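Alanine dehydrogenase (Archaeoglobus fulgidus, PDB 1OMO) catalyses the reversible NAD(+)-dependent oxidative deamination of L-alanine to pyruvate as a homodimer of the ornithine cyclodeaminase/mu-crystallin family. Local coordinates at residues E152-D157 with A182-R187. Sequence-based numbering, arbitrary orientation.
Sequences EVKAYD and AEEASR. With NAD (nicotinamide-adenine-dinucleotide), chain D.
Lys154 reaches from strand 152-156 to residues 184-187, where NZ forms a salt bridge with Glu184 OE2 at 2.5 Å. It meets that oxygen on the anti side, somewhat out of the carboxylate plane. NZ of Lys154 also donates to Arg187 O at 2.8 Å, lying in the plane of that carbonyl, and weakly to Glu184 O. A bend at chi3 (112°) turns CE toward the Glu184 carboxylate. The other oxygen, Glu184 OE1, takes a weak bond from Arg187 NH2, part of a salt bridge and in the plane of the guanidinium, whose NE is paired with Glu208. Farther along the strand, Tyr156 has CG anti to its backbone N (chi1 169°), and Ala182 CB sits over the ring centre in a CH-pi contact, 3.8 Å from the centroid. Ala182 N lies over a ring face as well, nearest CD2. Ala185 CB lies against Lys154 O and 4.1 Å from Tyr156 CB, with Ile131 of the neighbouring strand also touching Ala185. Tyr156 CE1 comes within 3.2 Å of NAD C2A, on the adenine. Next in the chain, Asp157 grips the adenosine ribose with both carboxylate oxygens, OD2 to O2B at 2.6 Å and OD1 to O3B at 2.7 Å, the acidic residue at the end of the second strand expected of an NAD-binding Rossmann fold. With its ammonium shared between a carboxylate and the carbonyls of Glu184 and Arg187, Lys154 probably stays charged. This ionic cluster lies alongside the packing of Tyr156, Ala182 and Ala185 beside the adenine.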
# COMPACT_ATOMS: atom_id res chain seq x y z
N GLU A 152 5.37 24.92 -33.20
CA GLU A 152 4.06 25.49 -33.00
C GLU A 152 3.19 24.69 -32.04
O GLU A 152 3.24 23.46 -32.04
CB GLU A 152 3.31 25.59 -34.32
CG GLU A 152 1.95 26.25 -34.17
CD GLU A 152 1.05 26.02 -35.38
OE1 GLU A 152 -0.06 26.58 -35.43
OE2 GLU A 152 1.47 25.27 -36.28
N VAL A 153 2.39 25.40 -31.25
CA VAL A 153 1.49 24.77 -30.30
C VAL A 153 0.04 25.10 -30.68
O VAL A 153 -0.29 26.26 -30.93
CB VAL A 153 1.79 25.25 -28.85
CG1 VAL A 153 0.60 24.92 -27.90
CG2 VAL A 153 3.09 24.56 -28.36
N LYS A 154 -0.78 24.06 -30.76
CA LYS A 154 -2.20 24.21 -31.05
C LYS A 154 -2.95 23.72 -29.80
O LYS A 154 -2.89 22.53 -29.49
CB LYS A 154 -2.55 23.37 -32.27
CG LYS A 154 -1.73 23.80 -33.50
CD LYS A 154 -1.84 22.79 -34.63
CE LYS A 154 -2.59 23.30 -35.81
NZ LYS A 154 -2.62 22.22 -36.83
N ALA A 155 -3.64 24.61 -29.10
CA ALA A 155 -4.31 24.23 -27.85
C ALA A 155 -5.83 24.24 -27.77
O ALA A 155 -6.48 25.24 -28.07
CB ALA A 155 -3.74 25.09 -26.72
N TYR A 156 -6.40 23.15 -27.31
CA TYR A 156 -7.84 23.05 -27.17
C TYR A 156 -8.30 22.57 -25.81
O TYR A 156 -7.83 21.55 -25.30
CB TYR A 156 -8.45 22.08 -28.18
CG TYR A 156 -9.91 21.76 -27.87
CD1 TYR A 156 -10.26 20.58 -27.19
CD2 TYR A 156 -10.94 22.66 -28.21
CE1 TYR A 156 -11.61 20.30 -26.87
CE2 TYR A 156 -12.28 22.39 -27.88
CZ TYR A 156 -12.60 21.21 -27.21
OH TYR A 156 -13.92 20.97 -26.87
N ASP A 157 -9.26 23.28 -25.22
CA ASP A 157 -9.81 22.84 -23.93
C ASP A 157 -11.28 23.21 -24.02
O ASP A 157 -11.60 24.17 -24.71
CB ASP A 157 -9.12 23.59 -22.77
CG ASP A 157 -9.35 22.92 -21.39
OD1 ASP A 157 -8.35 22.57 -20.70
OD2 ASP A 157 -10.52 22.74 -20.98
N ALA A 182 -10.94 21.39 -31.40
CA ALA A 182 -10.33 20.07 -31.25
C ALA A 182 -9.85 19.44 -32.55
O ALA A 182 -8.76 18.88 -32.60
CB ALA A 182 -11.29 19.13 -30.53
N GLU A 183 -10.66 19.49 -33.59
CA GLU A 183 -10.28 18.91 -34.88
C GLU A 183 -8.95 19.45 -35.41
O GLU A 183 -8.14 18.68 -35.91
CB GLU A 183 -11.39 19.12 -35.93
CG GLU A 183 -10.98 18.78 -37.33
CD GLU A 183 -12.19 18.56 -38.21
OE1 GLU A 183 -12.04 18.20 -39.40
OE2 GLU A 183 -13.29 18.75 -37.69
N GLU A 184 -8.72 20.75 -35.28
CA GLU A 184 -7.47 21.35 -35.76
C GLU A 184 -6.26 21.05 -34.85
O GLU A 184 -5.16 20.80 -35.33
CB GLU A 184 -7.66 22.87 -35.95
CG GLU A 184 -6.44 23.61 -36.46
CD GLU A 184 -5.95 23.11 -37.83
OE1 GLU A 184 -6.81 22.91 -38.72
OE2 GLU A 184 -4.72 22.93 -38.00
N ALA A 185 -6.47 21.08 -33.54
CA ALA A 185 -5.40 20.79 -32.58
C ALA A 185 -4.87 19.39 -32.80
O ALA A 185 -3.70 19.14 -32.60
CB ALA A 185 -5.92 20.91 -31.15
N SER A 186 -5.75 18.47 -33.21
CA SER A 186 -5.38 17.07 -33.46
C SER A 186 -4.47 16.86 -34.66
O SER A 186 -3.84 15.81 -34.81
CB SER A 186 -6.64 16.24 -33.70
OG SER A 186 -7.49 16.35 -32.60
N ARG A 187 -4.42 17.86 -35.52
CA ARG A 187 -3.60 17.85 -36.72
C ARG A 187 -2.24 18.35 -36.28
O ARG A 187 -2.04 19.55 -36.14
CB ARG A 187 -4.23 18.80 -37.75
CG ARG A 187 -3.39 19.08 -38.96
CD ARG A 187 -4.27 19.66 -40.06
NE ARG A 187 -5.26 18.69 -40.51
CZ ARG A 187 -6.56 18.92 -40.56
NH1 ARG A 187 -7.39 17.97 -40.99
NH2 ARG A 187 -7.04 20.10 -40.19
PA NAD D . -7.19 19.22 -14.72
O1A NAD D . -8.60 19.13 -14.28
O2A NAD D . -6.33 20.40 -14.23
O5B NAD D . -6.87 19.11 -16.33
C5B NAD D . -7.84 18.53 -17.30
C4B NAD D . -8.20 19.65 -18.31
O4B NAD D . -9.13 18.96 -19.26
C3B NAD D . -9.09 20.87 -17.77
O3B NAD D . -8.43 22.17 -18.07
C2B NAD D . -10.47 20.71 -18.45
O2B NAD D . -11.26 21.83 -18.66
C1B NAD D . -10.06 19.90 -19.72
N9A NAD D . -11.11 19.08 -20.24
C8A NAD D . -12.07 18.30 -19.62
N7A NAD D . -12.85 17.66 -20.46
C5A NAD D . -12.47 17.98 -21.69
C6A NAD D . -12.95 17.57 -23.01
N6A NAD D . -13.97 16.76 -23.15
N1A NAD D . -12.26 18.11 -24.08
C2A NAD D . -11.21 18.96 -23.95
N3A NAD D . -10.71 19.39 -22.70
C4A NAD D . -11.36 18.86 -21.60
O3 NAD D . -6.23 17.87 -14.49
PN NAD D . -4.60 17.49 -14.75
O1N NAD D . -3.99 18.62 -15.54
O2N NAD D . -4.00 17.01 -13.44
O5D NAD D . -4.85 16.19 -15.78
C5D NAD D . -6.01 15.30 -15.21
C4D NAD D . -6.17 14.01 -15.95
O4D NAD D . -4.80 13.31 -15.94
C3D NAD D . -7.14 12.98 -15.31
O3D NAD D . -7.67 12.05 -16.27
C2D NAD D . -6.20 12.32 -14.29
O2D NAD D . -6.76 11.25 -13.59
C1D NAD D . -4.93 12.01 -15.22
N1N NAD D . -3.56 11.87 -14.63
C2N NAD D . -2.88 10.67 -15.09
C3N NAD D . -1.49 10.60 -14.70
C7N NAD D . -0.73 9.23 -15.22
O7N NAD D . 0.28 8.84 -14.58
N7N NAD D . -1.23 8.60 -16.33
C4N NAD D . -0.77 11.56 -13.95
C5N NAD D . -1.58 12.71 -13.56
C6N NAD D . -2.93 12.86 -13.90